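MsStt7d protein (Micromonas, PDB 4IX3) probably acts, through the catalytic domain in this chain, as an ATP-dependent protein kinase homologous to the state transition kinase Stt7. Local coordinates at residues B[31-37]-B[48-53]; B[77-81]-B[155-159]; B[123-127]-B[263-268]; B[169-175]-B[185-189]; B[213-217]-B[251-255]. The contacts are given in a common frame with arbitrary orientation. Where two conformers were deposited one is given. Residues are numbered along the deposited sequence.

All five contacts lie within one protein kinase fold. Contact 1 belongs to the antiparallel sheet of the N-terminal lobe; contacts 3, 4 and 5 belong to the C-terminal lobe, and contact 2 joins the loop after helix 59-76 to C-lobe helix 141-161, its segments alternating with those of contact 3. Contact 4 sits nearest the middle of the chain, about 15 Å from contact 1, 12 Å from contact 2 and 13 Å from contact 5, centre to centre. It touches contact 2 through L186 and T80, contact 5 through K170 and Y215. Contacts 4 and 5 are nested within contact 3, whose D268 bridges to R214. Contacts 1 and 4, about 4 Å apart at their nearest atoms, flank the bound magnesium and probably the nucleotide cleft.

Contact 1 (B[31-37]-B[48-53]); sequences GNFGTVF and VLKNAK
Residues 31-37 run from a turn into strand 34-37, which pairs antiparallel with strand 48-52; the short axes are 4.5 Å apart at 160°. G31 N bonds to G34 O (3.0 Å), closing the turn. N32 follows, its O linked through a water to K53 NZ, which also bonds S30 O of the second subunit. F33 (chi1 p) swings its ring back, CZ 3.6 Å from K50 NZ, and its O accepts K53 N at 2.8 Å. G34 pairs with A52 (CA-CA 4.1 Å) at a non-hydrogen-bonded site; a CB here would clash with K50 CE and N51 O. T35 and N51 form a hydrogen-bonded pair, T35 N to N51 O 2.9 Å and N51 N to T35 O 3.0 Å, and a water joins T35 OG1, N51 OD1 and A52 O. V36 faces K50 in the next non-hydrogen-bonded pair (CA-CA 4.3 Å), side chains on one face, V36 CG2 4.0 Å from K50 CG. F37 and L49 form the next hydrogen-bonded pair, F37 N to L49 O 2.7 Å and L49 N to F37 O 2.9 Å, on the face shared with T35 and N51. K50, all-trans, reaches past G34 to a salt bridge with E66 of helix 59-76. G31 and K50 contact ADP in a crystal structure of this protein, though none is bound here. Such a glycine-rich loop and hairpin, with lysine-glutamate pairing, typify the kinase N-lobe.

Contact 2 (B[77-81]-B[155-159]); sequences AKGTC and SLARL
R158 lays one face of its guanidinium against the methyl of T80, CG2 to NH1 3.5 Å, and grips the K78 carbonyl at its edge: R158 NH2 to K78 O is 2.8 Å, and NH1 to K78 O, at 3.0 Å, is weak. The chi3 p bend of R158 turns the group over the loop. A77 leaves helical angles after helix 59-76 and starts a type II turn to T80, with G79 at positive phi (86°); T80 OG1 (chi1 p) donates to A77 O at 2.8 Å. Residues 155-159 are a turn of helix, L159 N to S155 O 2.9 Å. T80 and S155 have their CA atoms 5.0 Å apart, A77 and R158 6.2 Å; a water connects T80 O with S155 OG. L159 (m, t) packs CD2 on A77 CB (4.1 Å) and CD1 on C81 SG (4.2 Å), beside V73. In this way the loop following the regulatory (alphaC) helix 59-76 meets the long C-lobe helix 141-161 (alphaE), a join characteristic of the protein kinase fold.

Contact 3 (B[123-127]-B[263-268]); sequences MRRGT and VGLRTD
A short 3-10 segment begins at V263, tightened by R266 N to V263 O at 3.0 Å; V263 touches the other side lightly, CG2 lying 4.2 Å from T127 OG1. The R266 side chain is extended (m, t, t) and lies along residues 123-127, with R266 CD 3.9 Å from M123 CB, which sits over one face of the guanidinium. R266 NH1 and NH2 both donate to T127 OG1, each at 3.0 Å, and R266 NH1 also makes a weak bond of 3.1 Å to M123 O, near the end of helix 119-125. Thus the loop between helices 246-261 and 268-280, which by position correspond to alphaF and alphaG of the kinase C-lobe, is tied to the break between helices 119-125 and 127-133. G126 makes that break at phi 151°, psi 164°, where a CB would be jammed against R125 O. R266 is held further by Q259 O and L260 O, and T127 OG1 by E141. The backbone O of R266 accepts R124 NE (2.9 Å) and NH2 (3.1 Å). T267 points away and caps helix 268-280 through G270 N. D268 OD1 forms a salt bridge with R124 NH2 at 3.0 Å, and also pairs with R214.

Contact 4 (B[169-175]-B[185-189]); sequences VKPANLI and KLIDL. With MG (magnesium ion), chain E.
The backbone bonds define an antiparallel hairpin: I175 N to K185 O 2.9 Å and K185 N to I175 O 2.8 Å make the hydrogen-bonded pair, L174 and L186 the non-hydrogen-bonded one (CA-CA 4.7 Å), and beyond it I187 N reaches N173 O at 2.9 Å. Ahead of the strand, a 3-10 turn at 171-172 is closed by N173 N to K170 O (2.9 Å) and L174 N to P171 O (3.1 Å). Apolar packing occupies both faces. L174 CD2 meets L186 CD2 at 3.6 Å on one, joined by V169 CG2 at 4.3 Å from L186 CD2; on the other, I175 CD1 touches I187 CG2 at 3.7 Å. Polar and metal contacts gather at the far end. D188 (phi 74°, psi 78°) points its side chain (chi1 t) at N173, whose ND2 makes a weak bond to D188 OD2 at 3.1 Å and is also held by D168 O. A water donates to N173 OD1 (2.6 Å) and weakly to D188 OD2 (3.4 Å). D188 OD1 accepts G190 N. D188 OD2 binds magnesium at 2.1 Å; four waters at 2.0 to 2.1 Å and D168 complete six ligands. K185 leads off to E114 and D180. The hairpin joins the kinase catalytic loop, with its HRD aspartate D168 and N173, to metal-binding D188 at the DFG position, here DLG.

Contact 5 (B[213-217]-B[251-255]); sequences PRYAK and WSAGC
Residues 213-217 form an irregular loop crossing beside one turn of helix 246-261, in which C255 N bonds to W251 O at 3.0 Å; Y215 and S252 are nearest, CA-CA 5.0 Å. The chain turns extended at A216 (-136/131) and K217 (-52/136), carrying K217 over the indole. S252 OG (chi1 m) donates to Y215 O at 2.8 Å, and a water takes W251 NE1 (2.9 Å) and donates to R214 O (2.9 Å). W251 (chi1 t) offers its six-membered ring to K217 CB, a CH-pi contact 3.7 Å from the centroid and 14° off the normal. K217 NZ runs away to D219 and E220. The Y215 ring (chi1 m) packs CD1 on C255 CB at 3.5 Å, while its OH goes to Q259 farther along the helix. R214, its CB pointing away, makes salt bridges with D212 and D268. D212 also pairs with K170 of the catalytic loop. Residues 213-217 are probably the C-terminal end of the activation segment, packed on the buried alphaF helix of the kinase C-lobe.

Contact 1 (B[31-37]-B[48-53])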
# COMPACT_ATOMS: atom_id res chain seq x y z
N GLY B 31 1.30 -5.10 -0.20
CA GLY B 31 2.43 -4.24 -0.52
C GLY B 31 1.76 -2.93 -0.82
O GLY B 31 0.76 -2.60 -0.19
N ASN B 32 2.24 -2.20 -1.82
CA ASN B 32 1.63 -0.91 -2.09
C ASN B 32 0.36 -1.04 -2.92
O ASN B 32 -0.54 -0.20 -2.75
CB ASN B 32 2.63 0.05 -2.75
CG ASN B 32 3.81 0.40 -1.84
OD1 ASN B 32 3.67 0.44 -0.61
ND2 ASN B 32 4.99 0.62 -2.42
N PHE B 33 0.32 -1.94 -3.89
CA PHE B 33 -0.80 -1.96 -4.82
C PHE B 33 -1.48 -3.32 -4.95
O PHE B 33 -2.48 -3.39 -5.66
CB PHE B 33 -0.41 -1.42 -6.20
CG PHE B 33 0.61 -2.30 -6.89
CD1 PHE B 33 0.23 -3.44 -7.58
CD2 PHE B 33 1.97 -1.98 -6.84
CE1 PHE B 33 1.17 -4.21 -8.24
CE2 PHE B 33 2.91 -2.75 -7.45
CZ PHE B 33 2.51 -3.87 -8.17
N GLY B 34 -0.93 -4.35 -4.30
CA GLY B 34 -1.46 -5.71 -4.40
C GLY B 34 -1.43 -6.52 -3.12
O GLY B 34 -0.88 -6.08 -2.09
N THR B 35 -2.01 -7.70 -3.17
CA THR B 35 -2.07 -8.59 -2.03
C THR B 35 -1.58 -9.95 -2.46
O THR B 35 -2.00 -10.46 -3.51
CB THR B 35 -3.50 -8.71 -1.47
OG1 THR B 35 -4.02 -7.37 -1.28
CG2 THR B 35 -3.51 -9.42 -0.13
N VAL B 36 -0.67 -10.53 -1.69
CA VAL B 36 -0.08 -11.85 -1.97
C VAL B 36 -0.71 -12.86 -1.01
O VAL B 36 -0.82 -12.58 0.19
CB VAL B 36 1.47 -11.83 -1.88
CG1 VAL B 36 1.99 -13.24 -2.15
CG2 VAL B 36 2.03 -10.84 -2.88
N PHE B 37 -1.10 -14.01 -1.53
CA PHE B 37 -1.62 -15.10 -0.73
C PHE B 37 -0.80 -16.38 -1.02
O PHE B 37 -0.25 -16.53 -2.09
CB PHE B 37 -3.05 -15.41 -1.17
CG PHE B 37 -4.02 -14.29 -0.97
CD1 PHE B 37 -4.84 -14.27 0.14
CD2 PHE B 37 -4.14 -13.29 -1.91
CE1 PHE B 37 -5.72 -13.22 0.33
CE2 PHE B 37 -5.07 -12.25 -1.77
CZ PHE B 37 -5.86 -12.24 -0.65
N VAL B 48 2.48 -19.07 -4.76
CA VAL B 48 2.14 -17.75 -4.20
C VAL B 48 1.34 -17.05 -5.30
O VAL B 48 1.62 -17.20 -6.47
CB VAL B 48 3.43 -17.01 -3.82
CG1 VAL B 48 3.17 -15.55 -3.58
CG2 VAL B 48 4.01 -17.63 -2.56
N LEU B 49 0.33 -16.29 -4.89
CA LEU B 49 -0.68 -15.72 -5.78
C LEU B 49 -0.82 -14.24 -5.43
O LEU B 49 -0.87 -13.89 -4.26
CB LEU B 49 -2.04 -16.38 -5.49
CG LEU B 49 -2.13 -17.85 -5.94
CD1 LEU B 49 -3.17 -18.58 -5.12
CD2 LEU B 49 -2.36 -17.87 -7.44
N LYS B 50 -0.89 -13.39 -6.44
CA LYS B 50 -1.05 -11.94 -6.17
C LYS B 50 -2.18 -11.39 -7.00
O LYS B 50 -2.25 -11.66 -8.21
CB LYS B 50 0.23 -11.16 -6.56
CG LYS B 50 0.17 -9.67 -6.17
CD LYS B 50 1.52 -8.98 -6.39
CE LYS B 50 1.42 -7.54 -5.96
NZ LYS B 50 2.75 -6.83 -6.19
N ASN B 51 -3.00 -10.52 -6.38
CA ASN B 51 -3.95 -9.74 -7.15
C ASN B 51 -3.79 -8.25 -6.80
O ASN B 51 -2.95 -7.90 -5.95
CB ASN B 51 -5.40 -10.21 -6.97
CG ASN B 51 -5.97 -9.87 -5.59
OD1 ASN B 51 -5.22 -9.52 -4.65
ND2 ASN B 51 -7.30 -10.00 -5.46
N ALA B 52 -4.50 -7.37 -7.50
CA ALA B 52 -4.45 -5.93 -7.23
C ALA B 52 -5.31 -5.61 -6.02
O ALA B 52 -6.34 -6.26 -5.76
CB ALA B 52 -4.93 -5.16 -8.46
N LYS B 53 -4.94 -4.57 -5.27
CA LYS B 53 -5.83 -3.97 -4.25
C LYS B 53 -6.92 -3.18 -4.96
O LYS B 53 -6.61 -2.34 -5.81
CB LYS B 53 -5.01 -3.05 -3.32
CG LYS B 53 -4.14 -3.89 -2.38
CD LYS B 53 -3.29 -3.00 -1.48
CE LYS B 53 -4.07 -2.38 -0.35
NZ LYS B 53 -3.04 -1.78 0.53
O HOH W 1 -1.86 0.16 -0.29
O HOH W 2 2.30 -4.54 -4.05
O HOH W 3 -6.17 -7.61 -2.95

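Contact 2 (B[77-81]-B[155-159])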
# COMPACT_ATOMS: atom_id res chain seq x y z
N ALA B 77 16.26 -14.08 -17.58
CA ALA B 77 17.05 -14.21 -16.36
C ALA B 77 16.45 -15.25 -15.42
O ALA B 77 16.07 -14.95 -14.29
CB ALA B 77 17.16 -12.87 -15.66
N LYS B 78 16.37 -16.49 -15.90
CA LYS B 78 15.83 -17.62 -15.11
C LYS B 78 16.70 -17.88 -13.88
O LYS B 78 17.93 -17.85 -14.00
CB LYS B 78 15.77 -18.89 -15.95
CG LYS B 78 14.62 -18.89 -16.94
CD LYS B 78 14.42 -20.31 -17.47
CE LYS B 78 13.11 -20.42 -18.26
NZ LYS B 78 13.22 -19.54 -19.45
N GLY B 79 16.06 -18.14 -12.75
CA GLY B 79 16.72 -18.45 -11.49
C GLY B 79 17.11 -17.24 -10.68
O GLY B 79 17.48 -17.44 -9.50
N THR B 80 17.00 -16.02 -11.23
CA THR B 80 17.28 -14.83 -10.41
C THR B 80 16.16 -14.59 -9.39
O THR B 80 16.45 -14.11 -8.28
CB THR B 80 17.51 -13.58 -11.24
OG1 THR B 80 16.35 -13.28 -12.04
CG2 THR B 80 18.76 -13.71 -12.12
N CYS B 81 14.92 -14.84 -9.82
CA CYS B 81 13.74 -14.51 -9.03
C CYS B 81 12.85 -15.72 -8.84
O CYS B 81 13.03 -16.74 -9.56
CB CYS B 81 12.97 -13.42 -9.76
SG CYS B 81 13.85 -11.87 -10.02
N SER B 155 22.79 -12.22 -9.49
CA SER B 155 21.42 -12.10 -10.00
C SER B 155 21.08 -10.69 -10.44
O SER B 155 20.48 -10.48 -11.50
CB SER B 155 20.42 -12.60 -8.99
OG SER B 155 20.51 -14.00 -8.86
N LEU B 156 21.44 -9.70 -9.61
CA LEU B 156 21.25 -8.30 -10.02
C LEU B 156 21.98 -7.97 -11.32
O LEU B 156 21.46 -7.28 -12.19
CB LEU B 156 21.62 -7.33 -8.88
CG LEU B 156 20.67 -7.41 -7.68
CD1 LEU B 156 21.22 -6.60 -6.52
CD2 LEU B 156 19.29 -6.87 -8.10
N ALA B 157 23.22 -8.48 -11.47
CA ALA B 157 23.95 -8.26 -12.70
C ALA B 157 23.19 -8.85 -13.89
O ALA B 157 23.11 -8.22 -14.95
CB ALA B 157 25.35 -8.84 -12.61
N ARG B 158 22.64 -10.06 -13.73
CA ARG B 158 21.87 -10.64 -14.85
C ARG B 158 20.57 -9.87 -15.12
O ARG B 158 20.20 -9.65 -16.29
CB ARG B 158 21.53 -12.09 -14.49
CG ARG B 158 22.74 -13.01 -14.57
CD ARG B 158 22.44 -14.44 -14.07
NE ARG B 158 21.47 -15.05 -14.98
CZ ARG B 158 20.61 -16.00 -14.65
NH1 ARG B 158 20.52 -16.43 -13.39
NH2 ARG B 158 19.82 -16.51 -15.58
N LEU B 159 19.88 -9.37 -14.08
CA LEU B 159 18.72 -8.50 -14.30
C LEU B 159 19.10 -7.23 -15.05
O LEU B 159 18.50 -6.84 -16.07
CB LEU B 159 18.02 -8.19 -12.98
CG LEU B 159 17.30 -9.40 -12.39
CD1 LEU B 159 16.91 -9.18 -10.94
CD2 LEU B 159 16.05 -9.81 -13.16
O HOH W 4 18.87 -14.18 -6.80

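Contact 3 (B[123-127]-B[263-268])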
# COMPACT_ATOMS: atom_id res chain seq x y z
N MET B 123 17.63 -14.04 9.16
CA MET B 123 18.76 -13.31 9.74
C MET B 123 18.41 -12.84 11.15
O MET B 123 19.30 -12.84 12.01
CB MET B 123 19.22 -12.15 8.87
CG MET B 123 18.36 -10.90 8.91
SD MET B 123 18.92 -9.71 7.67
CE MET B 123 17.84 -8.36 8.17
N ARG B 124 17.15 -12.48 11.38
CA ARG B 124 16.74 -12.04 12.72
C ARG B 124 16.63 -13.19 13.71
O ARG B 124 16.84 -12.97 14.90
CB ARG B 124 15.48 -11.18 12.64
CG ARG B 124 15.77 -9.88 11.94
CD ARG B 124 14.53 -9.02 11.69
NE ARG B 124 14.90 -7.73 11.11
CZ ARG B 124 14.05 -6.78 10.74
NH1 ARG B 124 12.75 -7.02 10.76
NH2 ARG B 124 14.54 -5.64 10.24
N ARG B 125 16.35 -14.41 13.23
CA ARG B 125 16.40 -15.60 14.09
C ARG B 125 17.86 -15.89 14.46
O ARG B 125 18.16 -16.26 15.59
CB ARG B 125 15.77 -16.82 13.39
CG ARG B 125 14.26 -16.84 13.41
CD ARG B 125 13.68 -17.94 12.52
NE ARG B 125 14.12 -19.26 12.97
CZ ARG B 125 14.29 -20.33 12.19
NH1 ARG B 125 14.08 -20.27 10.88
NH2 ARG B 125 14.70 -21.47 12.74
N GLY B 126 18.76 -15.68 13.52
CA GLY B 126 20.20 -15.77 13.79
C GLY B 126 20.98 -16.20 12.56
O GLY B 126 20.45 -16.74 11.57
N THR B 127 22.29 -16.00 12.61
CA THR B 127 23.19 -16.46 11.55
C THR B 127 23.15 -17.98 11.37
O THR B 127 23.22 -18.44 10.22
CB THR B 127 24.62 -16.00 11.84
OG1 THR B 127 24.60 -14.57 11.75
CG2 THR B 127 25.62 -16.62 10.86
N VAL B 263 25.44 -8.39 12.96
CA VAL B 263 24.21 -8.82 13.66
C VAL B 263 23.43 -7.59 14.15
O VAL B 263 22.20 -7.52 14.01
CB VAL B 263 24.45 -9.87 14.77
CG1 VAL B 263 23.17 -10.14 15.56
CG2 VAL B 263 25.00 -11.14 14.14
N GLY B 264 24.14 -6.66 14.78
CA GLY B 264 23.47 -5.48 15.34
C GLY B 264 22.85 -4.54 14.31
O GLY B 264 22.04 -3.67 14.70
N LEU B 265 23.16 -4.70 13.00
CA LEU B 265 22.50 -3.88 12.00
C LEU B 265 21.26 -4.57 11.42
O LEU B 265 20.67 -4.03 10.49
CB LEU B 265 23.45 -3.50 10.88
CG LEU B 265 24.70 -2.74 11.38
CD1 LEU B 265 25.60 -2.41 10.21
CD2 LEU B 265 24.29 -1.50 12.16
N ARG B 266 20.88 -5.73 11.96
CA ARG B 266 19.75 -6.48 11.37
C ARG B 266 18.38 -5.92 11.74
O ARG B 266 17.39 -6.29 11.12
CB ARG B 266 19.83 -7.97 11.72
CG ARG B 266 21.05 -8.57 11.02
CD ARG B 266 21.26 -10.02 11.35
NE ARG B 266 22.39 -10.54 10.58
CZ ARG B 266 22.90 -11.77 10.78
NH1 ARG B 266 22.34 -12.60 11.67
NH2 ARG B 266 23.97 -12.19 10.10
N THR B 267 18.30 -5.11 12.80
CA THR B 267 17.03 -4.49 13.13
C THR B 267 16.92 -3.23 12.27
O THR B 267 17.92 -2.68 11.81
CB THR B 267 17.02 -4.06 14.59
OG1 THR B 267 18.13 -3.19 14.81
CG2 THR B 267 17.13 -5.25 15.49
N ASP B 268 15.69 -2.77 12.05
CA ASP B 268 15.49 -1.52 11.32
C ASP B 268 16.25 -0.40 12.01
O ASP B 268 16.83 0.44 11.33
CB ASP B 268 14.01 -1.12 11.31
CG ASP B 268 13.15 -1.97 10.40
OD1 ASP B 268 13.62 -2.86 9.65
OD2 ASP B 268 11.95 -1.67 10.30
O HOH W 5 11.15 -4.49 9.62

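Contact 4 (B[169-175]-B[185-189])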
# COMPACT_ATOMS: atom_id res chain seq x y z
N VAL B 169 15.20 -4.18 -3.61
CA VAL B 169 16.13 -5.16 -3.04
C VAL B 169 16.22 -4.92 -1.53
O VAL B 169 16.47 -3.78 -1.07
CB VAL B 169 17.51 -5.03 -3.72
CG1 VAL B 169 18.56 -5.85 -2.99
CG2 VAL B 169 17.41 -5.43 -5.18
N LYS B 170 16.06 -5.99 -0.77
CA LYS B 170 16.15 -5.94 0.69
C LYS B 170 16.04 -7.37 1.20
O LYS B 170 15.55 -8.25 0.47
CB LYS B 170 15.06 -5.03 1.34
CG LYS B 170 13.63 -5.42 0.93
CD LYS B 170 12.67 -4.36 1.41
CE LYS B 170 11.22 -4.66 1.08
NZ LYS B 170 10.48 -3.39 0.83
N PRO B 171 16.43 -7.64 2.44
CA PRO B 171 16.32 -8.99 2.98
C PRO B 171 14.90 -9.59 2.93
O PRO B 171 14.74 -10.80 2.70
CB PRO B 171 16.88 -8.84 4.40
CG PRO B 171 17.91 -7.73 4.25
CD PRO B 171 17.17 -6.74 3.37
N ALA B 172 13.85 -8.77 3.08
CA ALA B 172 12.49 -9.30 3.08
C ALA B 172 12.13 -9.80 1.68
O ALA B 172 11.13 -10.52 1.55
CB ALA B 172 11.47 -8.21 3.49
N ASN B 173 12.85 -9.36 0.64
CA ASN B 173 12.59 -9.77 -0.74
C ASN B 173 13.61 -10.81 -1.24
O ASN B 173 13.74 -10.99 -2.46
CB ASN B 173 12.50 -8.57 -1.69
CG ASN B 173 11.14 -7.91 -1.64
OD1 ASN B 173 10.17 -8.52 -1.19
ND2 ASN B 173 11.08 -6.68 -2.10
N LEU B 174 14.20 -11.55 -0.30
CA LEU B 174 15.07 -12.67 -0.67
C LEU B 174 14.56 -13.91 0.03
O LEU B 174 14.16 -13.86 1.20
CB LEU B 174 16.53 -12.35 -0.27
CG LEU B 174 17.18 -11.27 -1.15
CD1 LEU B 174 18.41 -10.65 -0.44
CD2 LEU B 174 17.57 -11.85 -2.51
N ILE B 175 14.66 -15.06 -0.67
CA ILE B 175 14.32 -16.36 -0.12
C ILE B 175 15.53 -17.27 -0.36
O ILE B 175 16.03 -17.31 -1.50
CB ILE B 175 13.06 -16.99 -0.79
CG1 ILE B 175 11.85 -16.08 -0.61
CG2 ILE B 175 12.81 -18.38 -0.24
CD1 ILE B 175 10.64 -16.59 -1.35
N LYS B 185 16.98 -16.40 -4.00
CA LYS B 185 16.19 -15.85 -5.11
C LYS B 185 15.49 -14.56 -4.65
O LYS B 185 15.03 -14.47 -3.50
CB LYS B 185 15.15 -16.86 -5.61
CG LYS B 185 15.78 -18.14 -6.25
CD LYS B 185 14.71 -19.08 -6.75
CE LYS B 185 15.35 -20.30 -7.40
NZ LYS B 185 14.28 -21.21 -7.94
N LEU B 186 15.39 -13.61 -5.56
CA LEU B 186 14.60 -12.38 -5.34
C LEU B 186 13.11 -12.69 -5.51
O LEU B 186 12.74 -13.49 -6.37
CB LEU B 186 15.02 -11.30 -6.33
CG LEU B 186 16.38 -10.67 -5.93
CD1 LEU B 186 17.06 -10.07 -7.15
CD2 LEU B 186 16.23 -9.58 -4.89
N ILE B 187 12.28 -11.98 -4.77
CA ILE B 187 10.87 -11.90 -5.11
C ILE B 187 10.54 -10.43 -5.37
O ILE B 187 11.34 -9.52 -5.10
CB ILE B 187 9.96 -12.43 -4.01
CG1 ILE B 187 10.15 -11.68 -2.69
CG2 ILE B 187 10.19 -13.93 -3.82
CD1 ILE B 187 8.94 -11.79 -1.76
N ASP B 188 9.31 -10.21 -5.86
CA ASP B 188 8.65 -8.91 -5.83
C ASP B 188 9.24 -7.93 -6.86
O ASP B 188 10.01 -7.00 -6.53
CB ASP B 188 8.63 -8.29 -4.43
CG ASP B 188 8.00 -6.92 -4.46
OD1 ASP B 188 7.15 -6.65 -5.36
OD2 ASP B 188 8.46 -6.06 -3.61
N LEU B 189 8.84 -8.12 -8.12
CA LEU B 189 9.17 -7.20 -9.18
C LEU B 189 8.06 -6.14 -9.33
O LEU B 189 7.97 -5.46 -10.36
CB LEU B 189 9.35 -7.97 -10.50
CG LEU B 189 10.57 -8.88 -10.54
CD1 LEU B 189 10.43 -9.98 -11.58
CD2 LEU B 189 11.90 -8.15 -10.64
MG MG E . 7.94 -4.18 -2.93
O HOH W 6 7.65 -7.84 -0.88
O HOH W 7 8.36 -3.37 -4.79
O HOH W 8 6.02 -4.70 -3.71
O HOH W 9 7.41 -5.06 -1.20
O HOH W 10 7.26 -2.40 -2.32

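Contact 5 (B[213-217]-B[251-255])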
# COMPACT_ATOMS: atom_id res chain seq x y z
N PRO B 213 12.24 3.43 2.19
CA PRO B 213 13.23 4.39 2.66
C PRO B 213 14.40 3.75 3.40
O PRO B 213 15.49 4.31 3.48
CB PRO B 213 12.43 5.34 3.56
CG PRO B 213 11.18 4.61 3.87
CD PRO B 213 10.90 3.62 2.78
N ARG B 214 14.20 2.56 3.94
CA ARG B 214 15.27 1.90 4.67
C ARG B 214 16.40 1.43 3.74
O ARG B 214 17.54 1.25 4.21
CB ARG B 214 14.71 0.68 5.41
CG ARG B 214 13.64 1.03 6.45
CD ARG B 214 13.04 -0.22 7.06
NE ARG B 214 12.31 -0.92 6.00
CZ ARG B 214 11.82 -2.14 6.10
NH1 ARG B 214 11.94 -2.80 7.24
NH2 ARG B 214 11.26 -2.71 5.03
N TYR B 215 16.08 1.20 2.47
CA TYR B 215 16.98 0.58 1.50
C TYR B 215 17.21 1.47 0.30
O TYR B 215 17.75 1.03 -0.70
CB TYR B 215 16.43 -0.78 1.07
CG TYR B 215 16.36 -1.73 2.25
CD1 TYR B 215 17.53 -2.41 2.68
CD2 TYR B 215 15.19 -1.90 3.02
CE1 TYR B 215 17.50 -3.24 3.76
CE2 TYR B 215 15.17 -2.71 4.12
CZ TYR B 215 16.33 -3.41 4.50
OH TYR B 215 16.31 -4.19 5.63
N ALA B 216 16.93 2.76 0.45
CA ALA B 216 17.19 3.74 -0.61
C ALA B 216 17.82 4.96 0.05
O ALA B 216 17.39 5.41 1.13
CB ALA B 216 15.86 4.13 -1.29
N LYS B 217 18.94 5.42 -0.53
CA LYS B 217 19.59 6.65 -0.10
C LYS B 217 18.55 7.78 -0.05
O LYS B 217 17.73 7.92 -0.96
CB LYS B 217 20.76 6.98 -1.05
CG LYS B 217 21.53 8.26 -0.72
CD LYS B 217 22.86 8.34 -1.47
CE LYS B 217 23.58 9.62 -1.12
NZ LYS B 217 23.15 10.64 -2.12
N TRP B 251 23.05 0.34 -4.19
CA TRP B 251 22.93 0.89 -2.81
C TRP B 251 22.12 -0.06 -1.94
O TRP B 251 22.51 -0.41 -0.83
CB TRP B 251 22.25 2.24 -2.88
CG TRP B 251 21.98 2.79 -1.51
CD1 TRP B 251 20.89 2.54 -0.69
CD2 TRP B 251 22.80 3.76 -0.80
NE1 TRP B 251 21.02 3.17 0.52
CE2 TRP B 251 22.15 3.96 0.50
CE3 TRP B 251 24.01 4.41 -1.05
CZ2 TRP B 251 22.67 4.83 1.46
CZ3 TRP B 251 24.54 5.26 -0.08
CH2 TRP B 251 23.90 5.43 1.17
N SER B 252 20.97 -0.56 -2.46
CA SER B 252 20.20 -1.51 -1.67
C SER B 252 20.96 -2.80 -1.36
O SER B 252 20.84 -3.31 -0.27
CB SER B 252 18.92 -1.89 -2.44
OG SER B 252 18.14 -0.76 -2.78
N ALA B 253 21.77 -3.27 -2.32
CA ALA B 253 22.57 -4.47 -2.08
C ALA B 253 23.64 -4.18 -0.99
O ALA B 253 23.91 -5.06 -0.19
CB ALA B 253 23.25 -4.94 -3.36
N GLY B 254 24.18 -2.96 -0.95
CA GLY B 254 25.09 -2.59 0.17
C GLY B 254 24.40 -2.61 1.53
O GLY B 254 24.95 -3.14 2.48
N CYS B 255 23.12 -2.20 1.56
CA CYS B 255 22.35 -2.34 2.78
C CYS B 255 22.16 -3.77 3.18
O CYS B 255 22.27 -4.10 4.36
CB CYS B 255 20.98 -1.66 2.63
SG CYS B 255 21.02 0.15 2.44
O HOH W 11 19.09 3.12 2.66